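Local coordinates for protein 4-amino-4-deoxy-L-arabinose transferase or related glycosyltransferases of PMT family (Cupriavidus metallidurans, PDB 5EZM) that probably transfers an aminoarabinose sugar from a polyprenyl-phosphate carrier to lipid A, as a zinc-binding integral membrane glycosyltransferase of the GT-C fold, at residues M127-W132 with L176-D182. Coordinates in Å, arbitrary orientation, origin at the centre of the assembly. Residues are numbered along the deposited sequence.
Sequences MAARRW and LMGQHPD
This is a helix-end contact in the transmembrane part of a GT-C glycosyltransferase: the last turns of helix 112-133 pack against the final turn of helix 160-178 and the loop after it. Residues 127-132 are helical throughout; segment 176-182 starts in the last turn of its helix and runs on through Gln-179 (phi/psi -101/14) to His-180 (-79/130), which is extended, then Pro-181 and Asp-182. The backbones are closest at Ala-128 and Met-177 (CA-CA 5.9 Å) and wider at Trp-132 and His-180 (7.4 Å). Trp-132 (chi1 m, chi2 100°) turns its indole edge to the end of helix 160-178, where NE1 donates a 2.7 Å hydrogen bond to Leu-176 O, an indole N-H satisfying a last-turn carbonyl and so tying together two membrane helices separated in sequence by further helices; Leu-176 O also accepts a weak bond from Gln-179 N (3.3 Å). His-180 (chi1 t) points its ring edge at the face of the six-membered ring of Trp-132, edge-to-face, centroids 4.6 Å apart and planes at 56°, while Pro-181 CD touches Trp-132 CH2 at 3.7 Å. Over a face of the imidazole runs the Arg-131 side chain (t, p, t), its CD in a CH-pi contact 4.2 Å from the ring centroid and its NE 3.6 Å from His-180 CG. His-180 ND1 accepts a hydrogen bond from Asp-182 N (3.1 Å). Deeper in, Met-177 (m, m, m) curls back so that SD lies 3.5 Å from Arg-131 CB and 3.8 Å from Ala-128 CA; Ala-128 CB meets Leu-176 CD1 at 4.1 Å. Arg-131 also touches a bound MPG lipid. Trp-191 of helix 185-206 packs on both Met-127 and Met-177, and helix 135-147 receives Ala-129 through Ala-138 and Thr-141.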
loop_
_atom_site.group_PDB
_atom_site.type_symbol
_atom_site.label_atom_id
_atom_site.label_comp_id
_atom_site.label_asym_id
_atom_site.label_seq_id
_atom_site.Cartn_x
_atom_site.Cartn_y
_atom_site.Cartn_z
ATOM N N MET A 127 -13.843 -16.287 -2.468
ATOM C CA MET A 127 -14.951 -16.867 -1.715
ATOM C C MET A 127 -16.286 -16.408 -2.286
ATOM O O MET A 127 -17.168 -17.227 -2.570
ATOM C CB MET A 127 -14.846 -16.499 -0.236
ATOM C CG MET A 127 -16.026 -17.005 0.583
ATOM S SD MET A 127 -15.930 -16.642 2.343
ATOM C CE MET A 127 -15.920 -14.847 2.315
ATOM N N ALA A 128 -16.451 -15.092 -2.462
ATOM C CA ALA A 128 -17.667 -14.585 -3.090
ATOM C C ALA A 128 -17.810 -15.115 -4.512
ATOM O O ALA A 128 -18.911 -15.495 -4.939
ATOM C CB ALA A 128 -17.663 -13.056 -3.081
ATOM N N ALA A 129 -16.703 -15.157 -5.258
ATOM C CA ALA A 129 -16.744 -15.710 -6.607
ATOM C C ALA A 129 -17.203 -17.162 -6.594
ATOM O O ALA A 129 -18.040 -17.562 -7.410
ATOM C CB ALA A 129 -15.372 -15.588 -7.269
ATOM N N ARG A 130 -16.670 -17.966 -5.668
ATOM C CA ARG A 130 -17.076 -19.366 -5.587
ATOM C C ARG A 130 -18.547 -19.491 -5.221
ATOM O O ARG A 130 -19.250 -20.373 -5.729
ATOM C CB ARG A 130 -16.210 -20.111 -4.572
ATOM N N ARG A 131 -19.034 -18.609 -4.346
ATOM C CA ARG A 131 -20.436 -18.653 -3.948
ATOM C C ARG A 131 -21.355 -18.350 -5.127
ATOM O O ARG A 131 -22.301 -19.098 -5.396
ATOM C CB ARG A 131 -20.680 -17.669 -2.807
ATOM C CG ARG A 131 -22.110 -17.629 -2.300
ATOM C CD ARG A 131 -22.505 -18.945 -1.658
ATOM N NE ARG A 131 -23.665 -18.796 -0.785
ATOM C CZ ARG A 131 -24.307 -19.813 -0.221
ATOM N NH1 ARG A 131 -23.905 -21.057 -0.444
ATOM N NH2 ARG A 131 -25.353 -19.588 0.561
ATOM N N TRP A 132 -21.088 -17.259 -5.847
ATOM C CA TRP A 132 -22.010 -16.813 -6.887
ATOM C C TRP A 132 -21.766 -17.461 -8.243
ATOM O O TRP A 132 -22.726 -17.689 -8.988
ATOM C CB TRP A 132 -21.939 -15.293 -7.044
ATOM C CG TRP A 132 -22.711 -14.543 -6.010
ATOM C CD1 TRP A 132 -22.213 -13.943 -4.891
ATOM C CD2 TRP A 132 -24.123 -14.307 -5.998
ATOM N NE1 TRP A 132 -23.227 -13.349 -4.182
ATOM C CE2 TRP A 132 -24.411 -13.558 -4.841
ATOM C CE3 TRP A 132 -25.171 -14.656 -6.853
ATOM C CZ2 TRP A 132 -25.701 -13.148 -4.518
ATOM C CZ3 TRP A 132 -26.454 -14.252 -6.531
ATOM C CH2 TRP A 132 -26.708 -13.506 -5.373
ATOM N N LEU A 176 -21.701 -9.484 -0.857
ATOM C CA LEU A 176 -22.142 -10.446 -1.864
ATOM C C LEU A 176 -22.557 -11.767 -1.226
ATOM O O LEU A 176 -23.547 -12.377 -1.643
ATOM C CB LEU A 176 -21.044 -10.673 -2.901
ATOM C CG LEU A 176 -20.623 -9.454 -3.726
ATOM C CD1 LEU A 176 -19.620 -9.848 -4.801
ATOM C CD2 LEU A 176 -21.829 -8.767 -4.342
ATOM N N MET A 177 -21.816 -12.224 -0.212
ATOM C CA MET A 177 -22.175 -13.466 0.468
ATOM C C MET A 177 -23.527 -13.346 1.157
ATOM O O MET A 177 -24.323 -14.294 1.150
ATOM C CB MET A 177 -21.099 -13.846 1.486
ATOM C CG MET A 177 -19.736 -14.176 0.895
ATOM S SD MET A 177 -19.729 -15.686 -0.089
ATOM C CE MET A 177 -20.268 -16.898 1.116
ATOM N N GLY A 178 -23.806 -12.186 1.757
ATOM C CA GLY A 178 -25.050 -12.007 2.487
ATOM C C GLY A 178 -26.277 -11.864 1.612
ATOM O O GLY A 178 -27.395 -12.040 2.102
ATOM N N GLN A 179 -26.098 -11.549 0.333
ATOM C CA GLN A 179 -27.217 -11.357 -0.577
ATOM C C GLN A 179 -27.464 -12.563 -1.473
ATOM O O GLN A 179 -28.204 -12.449 -2.455
ATOM C CB GLN A 179 -26.995 -10.104 -1.427
ATOM C CG GLN A 179 -26.918 -8.823 -0.615
ATOM C CD GLN A 179 -28.143 -8.612 0.252
ATOM O OE1 GLN A 179 -29.272 -8.828 -0.185
ATOM N NE2 GLN A 179 -27.924 -8.194 1.492
ATOM N N HIS A 180 -26.871 -13.708 -1.162
ATOM C CA HIS A 180 -27.155 -14.911 -1.936
ATOM C C HIS A 180 -28.482 -15.507 -1.486
ATOM O O HIS A 180 -28.699 -15.678 -0.282
ATOM C CB HIS A 180 -26.038 -15.938 -1.782
ATOM C CG HIS A 180 -26.061 -17.014 -2.823
ATOM N ND1 HIS A 180 -26.865 -18.129 -2.724
ATOM C CD2 HIS A 180 -25.381 -17.143 -3.987
ATOM C CE1 HIS A 180 -26.677 -18.899 -3.782
ATOM N NE2 HIS A 180 -25.782 -18.324 -4.563
ATOM N N PRO A 181 -29.391 -15.822 -2.412
ATOM C CA PRO A 181 -30.702 -16.348 -1.994
ATOM C C PRO A 181 -30.615 -17.661 -1.238
ATOM O O PRO A 181 -31.378 -17.873 -0.288
ATOM C CB PRO A 181 -31.455 -16.505 -3.324
ATOM C CG PRO A 181 -30.756 -15.594 -4.275
ATOM C CD PRO A 181 -29.313 -15.613 -3.866
ATOM N N ASP A 182 -29.697 -18.550 -1.624
ATOM C CA ASP A 182 -29.570 -19.857 -0.975
ATOM C C ASP A 182 -28.961 -19.782 0.435
ATOM O O ASP A 182 -28.576 -20.834 0.969
ATOM C CB ASP A 182 -28.739 -20.794 -1.853
ATOM C CG ASP A 182 -29.416 -21.109 -3.176
ATOM O OD1 ASP A 182 -30.662 -21.191 -3.201
ATOM O OD2 ASP A 182 -28.704 -21.275 -4.191
#